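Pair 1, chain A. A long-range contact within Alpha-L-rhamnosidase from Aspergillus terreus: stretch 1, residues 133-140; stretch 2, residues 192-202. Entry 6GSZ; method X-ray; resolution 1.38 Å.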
# COMPACT_ATOMS: atom_id res chain seq x y z
N GLN A 133 -10.59 -8.17 -27.26
CA GLN A 133 -9.34 -8.63 -27.75
C GLN A 133 -8.92 -7.75 -28.92
O GLN A 133 -9.71 -7.54 -29.83
CB GLN A 133 -9.41 -10.10 -28.18
CG GLN A 133 -9.77 -11.06 -27.04
CD GLN A 133 -10.03 -12.48 -27.49
OE1 GLN A 133 -9.80 -13.42 -26.75
NE2 GLN A 133 -10.60 -12.67 -28.67
N PHE A 134 -7.67 -7.31 -28.92
CA PHE A 134 -7.07 -6.52 -29.97
C PHE A 134 -5.87 -7.28 -30.50
O PHE A 134 -5.12 -7.84 -29.72
CB PHE A 134 -6.56 -5.19 -29.42
CG PHE A 134 -7.62 -4.24 -28.92
CD1 PHE A 134 -8.18 -3.30 -29.77
CD2 PHE A 134 -8.02 -4.24 -27.60
CE1 PHE A 134 -9.16 -2.42 -29.33
CE2 PHE A 134 -9.01 -3.36 -27.14
CZ PHE A 134 -9.56 -2.43 -28.00
N ARG A 135 -5.69 -7.31 -31.83
CA ARG A 135 -4.56 -8.03 -32.34
C ARG A 135 -3.93 -7.32 -33.56
O ARG A 135 -4.58 -6.59 -34.30
CB ARG A 135 -4.90 -9.48 -32.72
CG ARG A 135 -5.65 -9.65 -34.03
CD ARG A 135 -6.06 -11.10 -34.28
NE ARG A 135 -4.96 -12.05 -34.25
CZ ARG A 135 -4.11 -12.31 -35.22
NH1 ARG A 135 -4.28 -11.77 -36.43
NH2 ARG A 135 -3.11 -13.17 -34.98
N LYS A 136 -2.65 -7.61 -33.73
CA LYS A 136 -1.81 -7.07 -34.81
C LYS A 136 -0.72 -8.10 -35.14
O LYS A 136 -0.11 -8.68 -34.25
CB LYS A 136 -1.21 -5.74 -34.34
CG LYS A 136 -0.16 -5.11 -35.24
CD LYS A 136 -0.67 -4.54 -36.51
CE LYS A 136 0.32 -3.58 -37.14
NZ LYS A 136 -0.15 -3.08 -38.45
N GLU A 137 -0.48 -8.31 -36.43
CA GLU A 137 0.67 -9.08 -36.90
C GLU A 137 1.66 -8.12 -37.56
O GLU A 137 1.27 -7.06 -38.10
CB GLU A 137 0.27 -10.19 -37.86
CG GLU A 137 -0.69 -11.19 -37.24
CD GLU A 137 -1.02 -12.41 -38.09
OE1 GLU A 137 -0.28 -12.65 -39.07
OE2 GLU A 137 -1.99 -13.14 -37.75
N PHE A 138 2.96 -8.47 -37.44
CA PHE A 138 4.04 -7.60 -37.93
C PHE A 138 5.23 -8.49 -38.24
O PHE A 138 5.25 -9.66 -37.88
CB PHE A 138 4.40 -6.52 -36.90
CG PHE A 138 4.85 -7.03 -35.56
CD1 PHE A 138 3.92 -7.39 -34.60
CD2 PHE A 138 6.20 -7.12 -35.23
CE1 PHE A 138 4.31 -7.83 -33.36
CE2 PHE A 138 6.59 -7.56 -33.97
CZ PHE A 138 5.64 -7.91 -33.04
N SER A 139 6.24 -7.89 -38.85
CA SER A 139 7.42 -8.57 -39.30
C SER A 139 8.65 -7.94 -38.67
O SER A 139 8.76 -6.72 -38.64
CB SER A 139 7.54 -8.42 -40.78
OG SER A 139 6.51 -9.10 -41.40
N VAL A 140 9.58 -8.80 -38.27
CA VAL A 140 10.92 -8.39 -37.89
C VAL A 140 11.87 -9.11 -38.84
O VAL A 140 12.21 -10.26 -38.62
CB VAL A 140 11.19 -8.69 -36.41
CG1 VAL A 140 12.58 -8.23 -36.02
CG2 VAL A 140 10.16 -8.04 -35.51
N LEU A 192 10.61 -12.71 -26.45
CA LEU A 192 9.29 -13.19 -26.89
C LEU A 192 9.16 -13.10 -28.41
O LEU A 192 8.31 -13.79 -28.99
CB LEU A 192 8.19 -12.35 -26.24
CG LEU A 192 8.21 -12.27 -24.72
CD1 LEU A 192 6.97 -11.58 -24.20
CD2 LEU A 192 8.34 -13.62 -24.06
N LEU A 193 9.96 -12.24 -29.06
CA LEU A 193 9.92 -12.12 -30.50
C LEU A 193 10.59 -13.33 -31.16
O LEU A 193 11.39 -14.08 -30.56
CB LEU A 193 10.62 -10.85 -30.96
CG LEU A 193 10.04 -9.53 -30.48
CD1 LEU A 193 10.93 -8.38 -30.96
CD2 LEU A 193 8.65 -9.37 -31.04
N LYS A 194 10.27 -13.48 -32.44
CA LYS A 194 11.03 -14.38 -33.29
C LYS A 194 11.34 -13.65 -34.60
O LYS A 194 10.80 -12.58 -34.94
CB LYS A 194 10.28 -15.71 -33.44
CG LYS A 194 8.82 -15.58 -33.79
CD LYS A 194 8.03 -16.89 -33.77
CE LYS A 194 6.59 -16.66 -34.17
NZ LYS A 194 5.83 -17.93 -34.28
N GLN A 195 12.31 -14.21 -35.30
CA GLN A 195 12.69 -13.70 -36.58
C GLN A 195 11.54 -13.90 -37.56
O GLN A 195 10.94 -14.96 -37.60
CB GLN A 195 13.92 -14.49 -37.06
CG GLN A 195 14.72 -13.75 -38.10
CD GLN A 195 15.31 -12.50 -37.51
OE1 GLN A 195 16.16 -12.56 -36.63
NE2 GLN A 195 14.88 -11.36 -38.00
N GLY A 196 11.23 -12.87 -38.33
CA GLY A 196 10.19 -12.99 -39.33
C GLY A 196 8.84 -12.57 -38.76
O GLY A 196 8.70 -11.54 -38.10
N PRO A 197 7.78 -13.36 -38.99
CA PRO A 197 6.42 -12.97 -38.60
C PRO A 197 6.19 -13.09 -37.09
O PRO A 197 6.65 -14.06 -36.50
CB PRO A 197 5.51 -13.92 -39.42
CG PRO A 197 6.37 -15.08 -39.73
CD PRO A 197 7.81 -14.63 -39.73
N ASN A 198 5.46 -12.12 -36.54
CA ASN A 198 5.13 -12.06 -35.11
C ASN A 198 3.68 -11.60 -34.96
O ASN A 198 3.14 -10.93 -35.85
CB ASN A 198 6.03 -11.09 -34.35
CG ASN A 198 7.46 -11.57 -34.21
OD1 ASN A 198 7.83 -12.16 -33.17
ND2 ASN A 198 8.29 -11.31 -35.23
N ALA A 199 3.10 -11.89 -33.79
CA ALA A 199 1.80 -11.35 -33.47
C ALA A 199 1.80 -10.84 -32.03
O ALA A 199 2.48 -11.41 -31.19
CB ALA A 199 0.71 -12.38 -33.65
N ILE A 200 0.99 -9.79 -31.81
CA ILE A 200 0.68 -9.29 -30.46
C ILE A 200 -0.83 -9.33 -30.32
O ILE A 200 -1.57 -8.92 -31.25
CB ILE A 200 1.28 -7.90 -30.20
CG1 ILE A 200 0.90 -7.40 -28.82
CG2 ILE A 200 0.88 -6.89 -31.25
CD1 ILE A 200 1.79 -6.30 -28.29
N GLY A 201 -1.29 -9.84 -29.18
CA GLY A 201 -2.70 -9.80 -28.81
C GLY A 201 -2.84 -9.19 -27.42
O GLY A 201 -2.04 -9.49 -26.52
N VAL A 202 -3.84 -8.33 -27.23
CA VAL A 202 -4.05 -7.71 -25.92
C VAL A 202 -5.54 -7.80 -25.59
O VAL A 202 -6.40 -7.46 -26.45
CB VAL A 202 -3.62 -6.22 -25.90
CG1 VAL A 202 -3.71 -5.69 -24.46
CG2 VAL A 202 -2.20 -6.03 -26.43

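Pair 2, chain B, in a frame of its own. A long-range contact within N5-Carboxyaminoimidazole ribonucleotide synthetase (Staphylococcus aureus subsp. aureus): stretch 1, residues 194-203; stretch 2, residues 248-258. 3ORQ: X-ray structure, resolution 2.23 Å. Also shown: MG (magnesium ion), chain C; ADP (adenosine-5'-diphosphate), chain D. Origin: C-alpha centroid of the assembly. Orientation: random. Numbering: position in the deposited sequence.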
# COMPACT_ATOMS: atom_id res chain seq x y z
N GLU B 194 -6.15 20.71 18.79
CA GLU B 194 -4.89 19.97 18.81
C GLU B 194 -4.40 19.66 17.41
O GLU B 194 -5.18 19.28 16.53
CB GLU B 194 -5.02 18.68 19.59
CG GLU B 194 -5.33 18.91 21.06
CD GLU B 194 -5.41 17.64 21.81
OE1 GLU B 194 -6.52 17.28 22.23
OE2 GLU B 194 -4.39 16.96 21.95
N VAL B 195 -3.09 19.81 17.20
CA VAL B 195 -2.51 19.47 15.92
C VAL B 195 -1.27 18.64 16.15
O VAL B 195 -0.75 18.57 17.27
CB VAL B 195 -2.13 20.72 15.04
CG1 VAL B 195 -3.35 21.55 14.77
CG2 VAL B 195 -1.00 21.54 15.67
N SER B 196 -0.78 18.04 15.06
CA SER B 196 0.49 17.31 15.11
C SER B 196 1.20 17.46 13.79
O SER B 196 0.59 17.78 12.77
CB SER B 196 0.28 15.83 15.45
OG SER B 196 -0.33 15.12 14.37
N LEU B 197 2.50 17.24 13.82
CA LEU B 197 3.36 17.40 12.68
C LEU B 197 4.19 16.12 12.58
O LEU B 197 4.95 15.76 13.48
CB LEU B 197 4.28 18.60 12.88
CG LEU B 197 5.05 19.06 11.65
CD1 LEU B 197 4.12 19.50 10.53
CD2 LEU B 197 6.00 20.17 12.03
N THR B 198 3.97 15.37 11.52
CA THR B 198 4.73 14.14 11.28
C THR B 198 5.97 14.49 10.41
O THR B 198 5.86 15.29 9.48
CB THR B 198 3.83 13.10 10.69
OG1 THR B 198 2.85 12.75 11.70
CG2 THR B 198 4.65 11.86 10.23
N VAL B 199 7.13 13.94 10.75
CA VAL B 199 8.39 14.36 10.19
C VAL B 199 9.24 13.14 9.89
O VAL B 199 9.12 12.10 10.56
CB VAL B 199 9.21 15.27 11.20
CG1 VAL B 199 10.51 15.78 10.60
CG2 VAL B 199 8.39 16.43 11.74
N THR B 200 10.12 13.25 8.89
CA THR B 200 11.05 12.15 8.67
C THR B 200 12.44 12.72 8.51
O THR B 200 12.65 13.68 7.77
CB THR B 200 10.71 11.30 7.40
OG1 THR B 200 9.36 10.79 7.48
CG2 THR B 200 11.68 10.07 7.35
N ARG B 201 13.39 12.12 9.19
CA ARG B 201 14.78 12.59 9.11
C ARG B 201 15.61 11.45 8.62
O ARG B 201 15.41 10.31 9.05
CB ARG B 201 15.27 13.02 10.49
CG ARG B 201 15.57 14.51 10.56
CD ARG B 201 16.31 14.86 11.86
NE ARG B 201 17.64 15.33 11.55
CZ ARG B 201 18.77 14.72 11.86
NH1 ARG B 201 18.79 13.57 12.53
NH2 ARG B 201 19.91 15.29 11.46
N GLY B 202 16.51 11.71 7.69
CA GLY B 202 17.28 10.61 7.12
C GLY B 202 18.76 10.94 7.04
O GLY B 202 19.27 11.82 7.73
N ASN B 203 19.43 10.22 6.17
CA ASN B 203 20.85 10.37 5.93
C ASN B 203 21.32 11.79 5.66
O ASN B 203 20.61 12.59 5.06
CB ASN B 203 21.18 9.53 4.70
CG ASN B 203 22.28 8.57 4.96
OD1 ASN B 203 22.99 8.69 5.97
ND2 ASN B 203 22.44 7.59 4.07
N ILE B 248 17.71 16.16 20.42
CA ILE B 248 17.39 14.72 20.37
C ILE B 248 17.63 14.21 18.97
O ILE B 248 17.18 14.83 17.99
CB ILE B 248 15.92 14.44 20.64
CG1 ILE B 248 15.48 15.01 21.99
CG2 ILE B 248 15.63 12.97 20.60
CD1 ILE B 248 13.99 14.79 22.28
N HIS B 249 18.36 13.12 18.85
CA HIS B 249 18.64 12.57 17.55
C HIS B 249 17.44 11.76 17.04
O HIS B 249 17.03 10.79 17.67
CB HIS B 249 19.87 11.67 17.62
CG HIS B 249 20.19 10.99 16.32
ND1 HIS B 249 20.63 11.69 15.21
CD2 HIS B 249 20.14 9.69 15.95
CE1 HIS B 249 20.85 10.84 14.22
NE2 HIS B 249 20.56 9.62 14.64
N PHE B 250 16.89 12.17 15.90
CA PHE B 250 15.87 11.39 15.19
C PHE B 250 16.33 10.92 13.83
O PHE B 250 16.84 11.72 13.05
CB PHE B 250 14.63 12.27 15.00
CG PHE B 250 13.89 12.54 16.27
CD1 PHE B 250 13.15 11.52 16.89
CD2 PHE B 250 13.97 13.80 16.87
CE1 PHE B 250 12.45 11.77 18.08
CE2 PHE B 250 13.29 14.05 18.06
CZ PHE B 250 12.54 13.06 18.67
N ILE B 251 16.14 9.64 13.54
CA ILE B 251 16.16 9.12 12.17
C ILE B 251 14.84 8.36 11.96
O ILE B 251 14.26 7.84 12.91
CB ILE B 251 17.36 8.19 11.92
CG1 ILE B 251 18.67 9.00 11.86
CG2 ILE B 251 17.15 7.42 10.61
CD1 ILE B 251 18.67 10.10 10.81
N GLY B 252 14.36 8.35 10.71
CA GLY B 252 13.06 7.80 10.35
C GLY B 252 11.92 8.77 10.73
O GLY B 252 12.13 9.96 10.95
N THR B 253 10.71 8.26 10.84
CA THR B 253 9.57 9.11 11.12
C THR B 253 9.37 9.32 12.61
O THR B 253 9.48 8.36 13.40
CB THR B 253 8.31 8.51 10.44
OG1 THR B 253 8.51 8.64 9.02
CG2 THR B 253 7.00 9.22 10.86
N PHE B 254 9.10 10.56 13.01
CA PHE B 254 8.64 10.84 14.39
C PHE B 254 7.53 11.86 14.31
O PHE B 254 7.32 12.47 13.27
CB PHE B 254 9.80 11.31 15.28
CG PHE B 254 10.44 12.58 14.82
CD1 PHE B 254 11.34 12.59 13.76
CD2 PHE B 254 10.13 13.77 15.43
CE1 PHE B 254 11.92 13.78 13.30
CE2 PHE B 254 10.72 14.99 14.98
CZ PHE B 254 11.61 14.98 13.91
N THR B 255 6.77 12.00 15.38
CA THR B 255 5.63 12.91 15.36
C THR B 255 5.60 13.78 16.63
O THR B 255 5.75 13.29 17.73
CB THR B 255 4.29 12.13 15.27
OG1 THR B 255 4.31 11.28 14.12
CG2 THR B 255 3.07 13.09 15.18
N VAL B 256 5.38 15.08 16.45
CA VAL B 256 5.26 16.02 17.57
C VAL B 256 3.80 16.41 17.67
O VAL B 256 3.21 16.87 16.68
CB VAL B 256 6.12 17.28 17.32
CG1 VAL B 256 6.07 18.29 18.52
CG2 VAL B 256 7.54 16.91 17.00
N GLU B 257 3.21 16.21 18.86
CA GLU B 257 1.85 16.65 19.19
C GLU B 257 1.86 18.01 19.86
O GLU B 257 2.64 18.23 20.77
CB GLU B 257 1.20 15.69 20.18
CG GLU B 257 0.83 14.35 19.62
CD GLU B 257 0.10 13.48 20.63
OE1 GLU B 257 -0.40 13.99 21.68
OE2 GLU B 257 0.00 12.27 20.38
N PHE B 258 0.94 18.89 19.47
CA PHE B 258 0.87 20.25 20.00
C PHE B 258 -0.52 20.60 20.53
O PHE B 258 -1.52 20.11 20.03
CB PHE B 258 1.18 21.32 18.94
CG PHE B 258 2.51 21.17 18.26
CD1 PHE B 258 2.68 20.25 17.24
CD2 PHE B 258 3.57 22.01 18.59
CE1 PHE B 258 3.91 20.13 16.58
CE2 PHE B 258 4.78 21.91 17.96
CZ PHE B 258 4.96 20.96 16.93
MG MG C . -1.17 11.94 22.89
PB ADP D . -1.30 10.04 25.93
O1B ADP D . 0.21 10.04 25.91
O2B ADP D . -2.05 10.22 24.64
O3B ADP D . -1.84 8.90 26.76
PA ADP D . -1.45 12.83 26.41
O1A ADP D . -0.53 13.43 27.45
O2A ADP D . -1.07 12.93 24.96
O3A ADP D . -1.76 11.30 26.82
O5' ADP D . -2.93 13.45 26.55
C5' ADP D . -4.04 12.88 25.89
C4' ADP D . -5.10 13.96 25.70
O4' ADP D . -5.51 14.51 26.98
C3' ADP D . -4.61 15.14 24.86
O3' ADP D . -4.77 14.96 23.45
C2' ADP D . -5.47 16.28 25.38
O2' ADP D . -6.67 16.37 24.63
C1' ADP D . -5.77 15.92 26.83
N9 ADP D . -4.76 16.67 27.61
C8 ADP D . -3.57 16.18 28.02
N7 ADP D . -2.85 17.11 28.67
C5 ADP D . -3.62 18.23 28.69
C6 ADP D . -3.46 19.60 29.25
N6 ADP D . -2.31 19.93 29.91
N1 ADP D . -4.48 20.47 29.05
C2 ADP D . -5.60 20.13 28.38
N3 ADP D . -5.82 18.91 27.84
C4 ADP D . -4.87 17.94 27.98

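Pair 1 and pair 2 share a two-stranded antiparallel ladder: the N-to-C directions of the strands differ by 146° in pair 1 and 152° in pair 2, the axes approach to 4.5 Å in both, and 14 central residues superpose with an RMSD of 0.6 Å. Each ladder carries seven bridges, in which hydrogen-bonded and non-hydrogen-bonded pairs alternate, so CA-CA spacings swing between wide and narrow. Phe A134 with Val A202 falls on Val B195 with Phe B258, and Val A140 with Gly A196 on Arg B201 with Gly B252. Every hydrogen-bonded pair is closed by two N-H...O bonds; Phe A138 N to Asn A198 O and Asn A198 N to Phe A138 O span 2.9 and 2.8 Å, and at the matching site Val B199 N to Phe B254 O and Phe B254 N to Val B199 O are both 2.9 Å.

At this site the aromatic residue changes strand. In pair 1 the Phe A138 ring, with chi1 in p, lies against its partner, and Asn A198 CB sits over its face, 3.7 Å from the ring centroid. In pair 2 the ring belongs to Phe B254, also p, and Val B199 CB lies over it, 3.9 Å from the centroid. The same CH-pi packing is thus built from opposite strands. Asn A198 also ties down its own stretch: Lys A194 N donates to Asn A198 OD1 (2.9 Å), and Asn A198 ND2 to Lys A194 O (2.8 Å).

On the other face, Arg A135 NH1 forms a salt bridge with Glu A137 OE2 (3.0 Å) along one strand, beside the small Ala A199 and Gly A201. The positions of Glu A137 and Ala A199 become Thr B198 and Thr B255, whose OG1 atoms hydrogen-bond across the strands at 3.2 Å. Gly A201 matches Glu B257, whose OE1 binds magnesium at 2.5 Å, while Gln A133 matches Glu B194, whose OE2 accepts a 2.5 Å hydrogen bond from ADP O3'.

Glycine occupies the matching position at one end of both ladders, with positive phi in both: 91° at Gly A196, where a CB would clash with Pro A197 CD, and 78° at Gly B252. Beside it, Gln A195 NE2 makes a weak 3.0 Å hydrogen bond to Val A140 O. Ile B251 occupies the Gln A195 position, and Arg B201, in place of Val A140, instead reaches across with NH1 to Phe B250 O (2.7 Å).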